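Local coordinates for protein Lys-gingipain catalytic subunit (Porphyromonas gingivalis, PDB 4RBM) that cleaves proteins after lysine as a secreted cysteine protease of the peptidase C25 family, acting on haemoglobin, collagen and immunoglobulins, at residues 151-156 with 207-212; 184-189 with 367-372; 282-287 with 346-351. All coordinates share one frame; numbering follows the deposited sequence.

In the fold
Contacts 1 and 2 adjoin each other at one end of the mixed sheet, whereas contact 3 lies at the active-site side, its centre about 25 Å from that of contact 1 and about 30 Å from that of contact 2. Contact 1 is core: strands 152-157 and 210-214 pair through backbone bonds. Contact 2, also buried, reaches the same sheet through strand 188-192, the other neighbour of 152-157, but joins it to a loop by one aromatic face and bridging waters. Contact 3 is only partly buried and nested within the chain loop closed by contact 2; there a carboxylate collects backbone N-H groups, while Trp285 of the same segment touches the lysine-like ligand.

Contact 1 of 3, residues 151-156 with 207-212; sequences EKVLLI and GVSFAN. With NI (nickel (II) ion), chain F; HIS (histidine), chain H.
Leu154 turns both its backbone polar atoms to the strand of Asn212: its N-H donates to Phe210 O (N to O 2.9 Å), and its carbonyl O accepts from Asn212 N at 3.0 Å. Asn212 carries the pattern on, its O taking the N-H of Ile156. Bonding one residue to those before and after its partner, here Ala211, is the mark of parallel pairing, and the segment axes lie only 6° apart. At the beginning of the pairing, Lys152 O receives Ser209 N at 2.8 Å through a nearly straight bond (175°), although the donor is tilted from the carbonyl plane. The aliphatic part of Lys152 then runs out past Gly207, CB 3.5 Å from Gly207 O.

On the Leu154 face, Leu154 CB meets Val208 CG1 (4.1 Å) and Ala211 CB. On that of Asn212, Leu155 CD2 packs against both Asn212 CB (3.9 Å) and Phe210 CE2, while Val153 CG1 comes to the edge of the Phe210 ring. Asn212 sends its buried carboxamide onward, its chi1 of -171° placing CG opposite the backbone N; OD1 is bonded to Tyr313, and ND2 to Asn247 OD1 and Ile245 O, which hold the group at both ends. Just ahead of the strand, Glu151 OE2 binds a nickel ion at 2.0 Å, and NE2 of a bound histidine binds the same ion.

Strand 152-157 is an inner strand of the six-stranded sheet in the caspase-like catalytic domain, between 188-192 and 210-214. Helix 202-206 covers the Leu154 and Ala211 face through Leu204, and strand 242-247 flanks 210-214 on its far side.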
# COMPACT_ATOMS: atom_id res chain seq x y z
N GLU A 151 8.24 -15.71 -3.57
CA GLU A 151 7.79 -16.87 -2.81
C GLU A 151 8.43 -16.90 -1.43
O GLU A 151 8.34 -17.91 -0.73
CB GLU A 151 8.16 -18.15 -3.60
CG GLU A 151 7.68 -18.10 -5.05
CD GLU A 151 7.90 -19.40 -5.80
OE1 GLU A 151 6.90 -20.09 -6.08
OE2 GLU A 151 9.08 -19.74 -6.08
N LYS A 152 9.06 -15.79 -1.03
CA LYS A 152 9.81 -15.74 0.22
C LYS A 152 9.43 -14.54 1.07
O LYS A 152 9.12 -13.46 0.53
CB LYS A 152 11.31 -15.71 -0.09
CG LYS A 152 11.72 -16.77 -1.12
CD LYS A 152 13.20 -16.79 -1.44
CE LYS A 152 13.45 -17.60 -2.71
NZ LYS A 152 14.91 -17.74 -3.02
N VAL A 153 9.50 -14.71 2.40
CA VAL A 153 9.16 -13.62 3.34
C VAL A 153 10.12 -13.62 4.51
O VAL A 153 10.79 -14.62 4.78
CB VAL A 153 7.68 -13.65 3.87
CG1 VAL A 153 6.66 -13.55 2.73
CG2 VAL A 153 7.42 -14.85 4.78
N LEU A 154 10.19 -12.48 5.21
CA LEU A 154 11.02 -12.37 6.42
C LEU A 154 10.10 -11.92 7.54
O LEU A 154 9.43 -10.89 7.38
CB LEU A 154 12.20 -11.36 6.23
CG LEU A 154 13.02 -11.02 7.55
CD1 LEU A 154 13.69 -12.29 8.17
CD2 LEU A 154 14.13 -9.99 7.25
N LEU A 155 10.05 -12.66 8.66
CA LEU A 155 9.20 -12.28 9.79
C LEU A 155 10.02 -12.26 11.07
O LEU A 155 10.66 -13.25 11.40
CB LEU A 155 8.02 -13.28 9.92
CG LEU A 155 7.15 -13.52 8.65
CD1 LEU A 155 6.23 -14.72 8.84
CD2 LEU A 155 6.34 -12.28 8.26
N ILE A 156 10.02 -11.12 11.80
CA ILE A 156 10.83 -11.03 13.01
C ILE A 156 10.02 -10.56 14.22
O ILE A 156 9.36 -9.51 14.13
CB ILE A 156 12.02 -10.05 12.77
CG1 ILE A 156 12.90 -10.49 11.57
CG2 ILE A 156 12.87 -9.82 14.05
CD1 ILE A 156 13.88 -9.40 11.07
N GLY A 207 16.57 -11.99 -1.08
CA GLY A 207 15.27 -11.79 -1.69
C GLY A 207 14.08 -12.23 -0.88
O GLY A 207 13.96 -13.41 -0.53
N VAL A 208 13.18 -11.27 -0.60
CA VAL A 208 11.90 -11.49 0.05
C VAL A 208 10.88 -10.56 -0.58
O VAL A 208 11.25 -9.48 -1.03
CB VAL A 208 11.89 -11.33 1.61
CG1 VAL A 208 12.74 -12.40 2.29
CG2 VAL A 208 12.30 -9.92 2.04
N SER A 209 9.60 -10.96 -0.58
CA SER A 209 8.53 -10.13 -1.09
C SER A 209 8.00 -9.21 0.00
O SER A 209 7.35 -8.20 -0.27
CB SER A 209 7.38 -11.01 -1.59
OG SER A 209 6.84 -11.80 -0.54
N PHE A 210 8.23 -9.61 1.25
CA PHE A 210 7.61 -8.99 2.42
C PHE A 210 8.51 -9.15 3.63
O PHE A 210 9.09 -10.22 3.84
CB PHE A 210 6.24 -9.70 2.65
CG PHE A 210 5.44 -9.26 3.86
CD1 PHE A 210 4.84 -8.01 3.90
CD2 PHE A 210 5.20 -10.15 4.91
CE1 PHE A 210 4.09 -7.61 5.01
CE2 PHE A 210 4.43 -9.75 6.02
CZ PHE A 210 3.87 -8.50 6.06
N ALA A 211 8.63 -8.09 4.42
CA ALA A 211 9.40 -8.07 5.64
C ALA A 211 8.57 -7.42 6.73
O ALA A 211 8.13 -6.28 6.58
CB ALA A 211 10.72 -7.32 5.44
N ASN A 212 8.29 -8.16 7.79
CA ASN A 212 7.49 -7.65 8.91
C ASN A 212 8.30 -7.77 10.19
O ASN A 212 8.70 -8.87 10.57
CB ASN A 212 6.15 -8.41 9.01
CG ASN A 212 5.13 -7.85 9.99
OD1 ASN A 212 4.15 -8.52 10.32
ND2 ASN A 212 5.28 -6.61 10.46
NI NI F . 9.00 -21.28 -7.36
N HIS H . 2.88 -22.16 -11.98
CA HIS H . 4.25 -22.31 -11.47
C HIS H . 4.30 -23.39 -10.39
O HIS H . 3.66 -23.25 -9.35
CB HIS H . 4.76 -20.95 -10.92
CG HIS H . 6.13 -21.00 -10.30
ND1 HIS H . 7.26 -20.81 -11.07
CD2 HIS H . 6.49 -21.20 -9.02
CE1 HIS H . 8.28 -20.88 -10.22
NE2 HIS H . 7.87 -21.11 -8.98

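Contact 2 of 3, residues 184-189 with 367-372; sequences HGYTDV and PYRAMP. With NA (sodium ion), chain G; HIS (histidine), chain H.
With CG anti to its carbonyl carbon (chi1 -70°), Tyr186 swings its ring across to Ala370, whose positive phi (68°) turns CB toward the 184-189 segment. The methyl sits almost exactly over the ring centre in a CH-pi contact: Ala370 CB is 3.9 Å from the Tyr186 centroid and 6° off its normal. Roughly at right angles to the ring direction, the same methyl meets backbone, 3.5 Å from His184 O and close to Gly185 C. Gly185, at positive phi and without a side chain, lies against this methyl.

Waters tie the backbones together. One donates to both His184 O and Arg369 O, each at 2.8 Å; a second donates to Gly185 O and accepts from Met371 N at 3.0 Å. A third lies in the plane of the Tyr186 ring at its edge, 2.7 Å from Tyr186 OH.

In the fold, the contact joins the turn leading into edge strand 188-192 of the catalytic sheet to the linker that runs from strand 357-361 toward the C-terminal Ig-like domain. Arg369 extends this link: its N bonds to Asn442 OD1 and its NH1 to Asn323 OD1. Phe317 of helix 312-317 touches both Tyr186 and Arg369.

Metal and ligand lie at the margins. Thr187 O coordinates a sodium ion at 2.3 Å. Four waters are also around the ion, and the most distant of them donates to Tyr186 O. Bent at chi2 and chi3, Met371 folds over the imidazole of a bound histidine, with Met371 CE 3.8 Å from its NE2.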
# COMPACT_ATOMS: atom_id res chain seq x y z
N HIS A 184 0.28 -21.90 1.11
CA HIS A 184 -0.08 -20.68 0.41
C HIS A 184 0.96 -20.33 -0.68
O HIS A 184 0.85 -19.28 -1.30
CB HIS A 184 -0.28 -19.53 1.41
CG HIS A 184 -1.58 -19.66 2.16
ND1 HIS A 184 -1.73 -20.59 3.19
CD2 HIS A 184 -2.77 -19.05 1.95
CE1 HIS A 184 -2.99 -20.49 3.58
NE2 HIS A 184 -3.65 -19.56 2.88
N GLY A 185 1.91 -21.24 -0.93
CA GLY A 185 2.92 -21.06 -1.98
C GLY A 185 4.25 -20.50 -1.54
O GLY A 185 5.16 -20.35 -2.38
N TYR A 186 4.41 -20.18 -0.24
CA TYR A 186 5.69 -19.64 0.22
C TYR A 186 6.70 -20.75 0.42
O TYR A 186 6.46 -21.68 1.21
CB TYR A 186 5.50 -18.85 1.53
CG TYR A 186 4.74 -17.56 1.30
CD1 TYR A 186 5.37 -16.44 0.73
CD2 TYR A 186 3.38 -17.47 1.56
CE1 TYR A 186 4.67 -15.27 0.48
CE2 TYR A 186 2.67 -16.29 1.35
CZ TYR A 186 3.32 -15.19 0.80
OH TYR A 186 2.62 -14.03 0.59
N THR A 187 7.84 -20.65 -0.28
CA THR A 187 8.88 -21.69 -0.20
C THR A 187 9.89 -21.42 0.91
O THR A 187 10.50 -22.37 1.42
CB THR A 187 9.62 -21.79 -1.54
OG1 THR A 187 10.27 -20.54 -1.82
CG2 THR A 187 8.67 -22.15 -2.68
N ASP A 188 10.11 -20.14 1.24
CA ASP A 188 11.10 -19.76 2.25
C ASP A 188 10.48 -18.75 3.20
O ASP A 188 10.18 -17.64 2.80
CB ASP A 188 12.38 -19.19 1.59
CG ASP A 188 13.08 -20.22 0.71
OD1 ASP A 188 12.67 -20.37 -0.45
OD2 ASP A 188 13.95 -20.95 1.24
N VAL A 189 10.22 -19.18 4.44
CA VAL A 189 9.61 -18.29 5.44
C VAL A 189 10.66 -18.09 6.51
O VAL A 189 10.76 -18.88 7.45
CB VAL A 189 8.28 -18.89 5.96
CG1 VAL A 189 7.69 -18.02 7.07
CG2 VAL A 189 7.27 -19.05 4.82
N PRO A 367 -0.15 -6.04 -3.66
CA PRO A 367 0.93 -7.03 -3.50
C PRO A 367 0.53 -8.43 -3.90
O PRO A 367 -0.63 -8.85 -3.71
CB PRO A 367 1.29 -6.97 -2.01
CG PRO A 367 0.76 -5.61 -1.55
CD PRO A 367 -0.50 -5.41 -2.37
N TYR A 368 1.49 -9.14 -4.47
CA TYR A 368 1.35 -10.56 -4.80
C TYR A 368 1.38 -11.34 -3.50
O TYR A 368 1.91 -10.84 -2.50
CB TYR A 368 2.48 -11.04 -5.73
CG TYR A 368 2.62 -10.20 -6.98
CD1 TYR A 368 1.55 -9.99 -7.84
CD2 TYR A 368 3.83 -9.55 -7.27
CE1 TYR A 368 1.66 -9.17 -8.96
CE2 TYR A 368 3.95 -8.72 -8.38
CZ TYR A 368 2.88 -8.55 -9.24
OH TYR A 368 2.99 -7.72 -10.33
N ARG A 369 0.85 -12.56 -3.50
CA ARG A 369 0.90 -13.42 -2.32
C ARG A 369 1.55 -14.72 -2.77
O ARG A 369 0.91 -15.58 -3.38
CB ARG A 369 -0.48 -13.62 -1.68
CG ARG A 369 -1.07 -12.33 -1.08
CD ARG A 369 -2.49 -12.59 -0.55
NE ARG A 369 -3.44 -12.96 -1.60
CZ ARG A 369 -4.19 -12.09 -2.29
NH1 ARG A 369 -4.09 -10.79 -2.07
NH2 ARG A 369 -5.03 -12.53 -3.22
N ALA A 370 2.87 -14.80 -2.56
CA ALA A 370 3.76 -15.85 -3.09
C ALA A 370 3.81 -15.66 -4.63
O ALA A 370 3.65 -14.53 -5.08
CB ALA A 370 3.29 -17.25 -2.68
N MET A 371 4.00 -16.73 -5.42
CA MET A 371 4.08 -16.53 -6.88
C MET A 371 2.73 -16.12 -7.49
O MET A 371 1.77 -16.89 -7.40
CB MET A 371 4.62 -17.79 -7.60
CG MET A 371 4.81 -17.57 -9.11
SD MET A 371 6.15 -16.41 -9.55
CE MET A 371 7.60 -17.36 -8.99
N PRO A 372 2.63 -14.94 -8.14
CA PRO A 372 1.35 -14.58 -8.79
C PRO A 372 1.00 -15.53 -9.95
O PRO A 372 1.88 -16.09 -10.62
CB PRO A 372 1.57 -13.15 -9.28
CG PRO A 372 3.05 -12.99 -9.36
CD PRO A 372 3.66 -13.89 -8.33
NA NA G . 10.09 -24.54 2.10
N HIS H . 2.88 -22.16 -11.98
CA HIS H . 4.25 -22.31 -11.47
C HIS H . 4.30 -23.39 -10.39
O HIS H . 3.66 -23.25 -9.35
CB HIS H . 4.76 -20.95 -10.92
CG HIS H . 6.13 -21.00 -10.30
ND1 HIS H . 7.26 -20.81 -11.07
CD2 HIS H . 6.49 -21.20 -9.02
CE1 HIS H . 8.28 -20.88 -10.22
NE2 HIS H . 7.87 -21.11 -8.98
O HOH W 1 -0.82 -17.09 -1.80
O HOH W 2 4.47 -19.70 -4.97
O HOH W 3 4.09 -11.81 0.02
O HOH W 4 7.76 -23.12 3.12
O HOH W 5 12.00 -23.92 3.12
O HOH W 6 9.18 -26.21 3.50
O HOH W 7 8.64 -25.24 0.54

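Contact 3 of 3, residues 282-287 with 346-351; sequences NSYWGE and THIGAH. With CKC ((3S)-3,7-diaminoheptan-2-one), chain R.
Glu287 OE2 is gripped by two successive backbone N-H groups, Gly349 N at 2.9 Å and Ile348 N at 3.0 Å, which reach it from the same face of the carboxylate. Ile348 N comes on the syn side, whereas Gly349 N arrives from above the plane, 40° out of it. The other oxygen, Glu287 OE1, takes His347 N at 2.9 Å, also on the syn side and closer to the plane. A bend at chi2 (83°) folds the glutamate toward this loop, where Thr346 CB lies 3.4 Å from Glu287 OE2. Three consecutive peptide N-H groups, 347 to 349, thus converge on one carboxylate.

Beside them, Ile348 packs over one face of the Tyr284 ring in a CH-pi contact, its CB 3.8 Å from the ring centroid and 16° off the normal. Ile348 CD1 continues along to Tyr284 OH, while His347 CB meets Tyr284 CD2 at 3.6 Å.

Both segments run into helices: Tyr284 is the N-cap residue of 285-293 and Gly349 that of 350-356. On the ligand side, Trp285 lays a ring face against the lysine-like chain of the bound diaminoheptanone, whose CAG lies 3.7 Å above its plane. Trp285 also stacks on Trp163, and the ligand hydrogen-bonds to His216, the proposed proton donor, and to Asp288.

With three N-H donors and the N-terminal end of helix 350-356 beside it, Glu287 would probably be stabilised as the anion, joining the 346-349 loop to the helix whose first residue, Trp285, packs on the lysine-like ligand, consistent with a place in the substrate-lysine pocket.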
# COMPACT_ATOMS: atom_id res chain seq x y z
N ASN A 282 4.71 6.71 18.85
CA ASN A 282 4.90 5.37 19.42
C ASN A 282 3.73 4.47 19.02
O ASN A 282 2.61 4.96 18.87
CB ASN A 282 4.93 5.47 20.95
CG ASN A 282 6.22 6.00 21.54
OD1 ASN A 282 7.24 6.14 20.86
ND2 ASN A 282 6.17 6.39 22.81
N SER A 283 4.00 3.17 18.84
CA SER A 283 2.94 2.19 18.68
C SER A 283 2.87 1.45 20.01
O SER A 283 3.79 1.58 20.84
CB SER A 283 3.16 1.25 17.49
OG SER A 283 4.22 0.37 17.79
N TYR A 284 1.78 0.75 20.26
CA TYR A 284 1.61 0.07 21.54
C TYR A 284 1.51 -1.42 21.31
O TYR A 284 1.01 -1.85 20.26
CB TYR A 284 0.40 0.63 22.31
CG TYR A 284 0.66 2.00 22.90
CD1 TYR A 284 0.76 3.13 22.08
CD2 TYR A 284 0.85 2.17 24.27
CE1 TYR A 284 1.03 4.39 22.62
CE2 TYR A 284 1.06 3.43 24.82
CZ TYR A 284 1.20 4.52 23.99
OH TYR A 284 1.42 5.75 24.54
N TRP A 285 2.00 -2.21 22.28
CA TRP A 285 2.04 -3.68 22.17
C TRP A 285 0.65 -4.30 22.01
O TRP A 285 0.46 -5.14 21.12
CB TRP A 285 2.72 -4.28 23.39
CG TRP A 285 4.19 -4.02 23.45
CD1 TRP A 285 4.83 -3.13 24.26
CD2 TRP A 285 5.22 -4.69 22.70
NE1 TRP A 285 6.19 -3.19 24.06
CE2 TRP A 285 6.46 -4.14 23.11
CE3 TRP A 285 5.21 -5.72 21.73
CZ2 TRP A 285 7.69 -4.64 22.63
CZ3 TRP A 285 6.43 -6.19 21.24
CH2 TRP A 285 7.65 -5.65 21.69
N GLY A 286 -0.30 -3.85 22.82
CA GLY A 286 -1.68 -4.30 22.76
C GLY A 286 -2.33 -4.04 21.41
O GLY A 286 -2.75 -4.98 20.73
N GLU A 287 -2.41 -2.77 20.99
CA GLU A 287 -3.06 -2.49 19.71
C GLU A 287 -2.32 -3.12 18.52
O GLU A 287 -2.97 -3.55 17.58
CB GLU A 287 -3.22 -0.98 19.47
CG GLU A 287 -4.49 -0.41 20.10
CD GLU A 287 -4.40 -0.04 21.57
OE1 GLU A 287 -3.46 -0.50 22.27
OE2 GLU A 287 -5.29 0.71 22.03
N THR A 346 -6.79 -2.50 25.93
CA THR A 346 -6.25 -1.53 24.98
C THR A 346 -5.28 -0.64 25.74
O THR A 346 -5.46 -0.42 26.94
CB THR A 346 -7.35 -0.74 24.24
OG1 THR A 346 -8.15 -0.03 25.19
CG2 THR A 346 -8.21 -1.61 23.33
N HIS A 347 -4.25 -0.16 25.06
CA HIS A 347 -3.20 0.64 25.67
C HIS A 347 -3.24 2.11 25.24
O HIS A 347 -2.64 2.95 25.92
CB HIS A 347 -1.82 0.03 25.33
CG HIS A 347 -1.59 -1.33 25.94
ND1 HIS A 347 -0.72 -2.25 25.37
CD2 HIS A 347 -2.13 -1.89 27.05
CE1 HIS A 347 -0.77 -3.33 26.14
NE2 HIS A 347 -1.61 -3.15 27.16
N ILE A 348 -3.96 2.45 24.14
CA ILE A 348 -3.94 3.87 23.73
C ILE A 348 -5.24 4.37 23.02
O ILE A 348 -5.58 5.53 23.16
CB ILE A 348 -2.69 4.10 22.82
CG1 ILE A 348 -2.41 5.60 22.58
CG2 ILE A 348 -2.75 3.29 21.48
CD1 ILE A 348 -2.03 6.43 23.85
N GLY A 349 -5.92 3.53 22.26
CA GLY A 349 -7.15 3.97 21.62
C GLY A 349 -7.11 4.01 20.12
O GLY A 349 -6.04 4.19 19.52
N ALA A 350 -8.30 3.90 19.51
CA ALA A 350 -8.49 3.80 18.06
C ALA A 350 -8.14 5.09 17.32
O ALA A 350 -7.48 5.01 16.28
CB ALA A 350 -9.93 3.44 17.77
N HIS A 351 -8.61 6.25 17.80
CA HIS A 351 -8.36 7.54 17.14
C HIS A 351 -6.85 7.72 16.95
O HIS A 351 -6.39 8.04 15.84
CB HIS A 351 -8.97 8.70 17.96
CG HIS A 351 -9.06 9.99 17.20
ND1 HIS A 351 -9.88 11.01 17.62
CD2 HIS A 351 -8.43 10.37 16.05
CE1 HIS A 351 -9.74 11.98 16.72
NE2 HIS A 351 -8.86 11.63 15.77
CAK CKC R . 8.54 1.25 19.89
C CKC R . 8.80 0.49 21.15
O CKC R . 9.90 0.60 21.68
CA CKC R . 7.61 -0.05 21.96
N CKC R . 7.38 1.14 22.74
CAL CKC R . 6.31 -0.42 21.21
CAH CKC R . 6.50 -1.65 20.35
CAG CKC R . 5.18 -2.28 19.92
CAI CKC R . 5.62 -3.43 19.03
NAM CKC R . 4.54 -4.13 18.30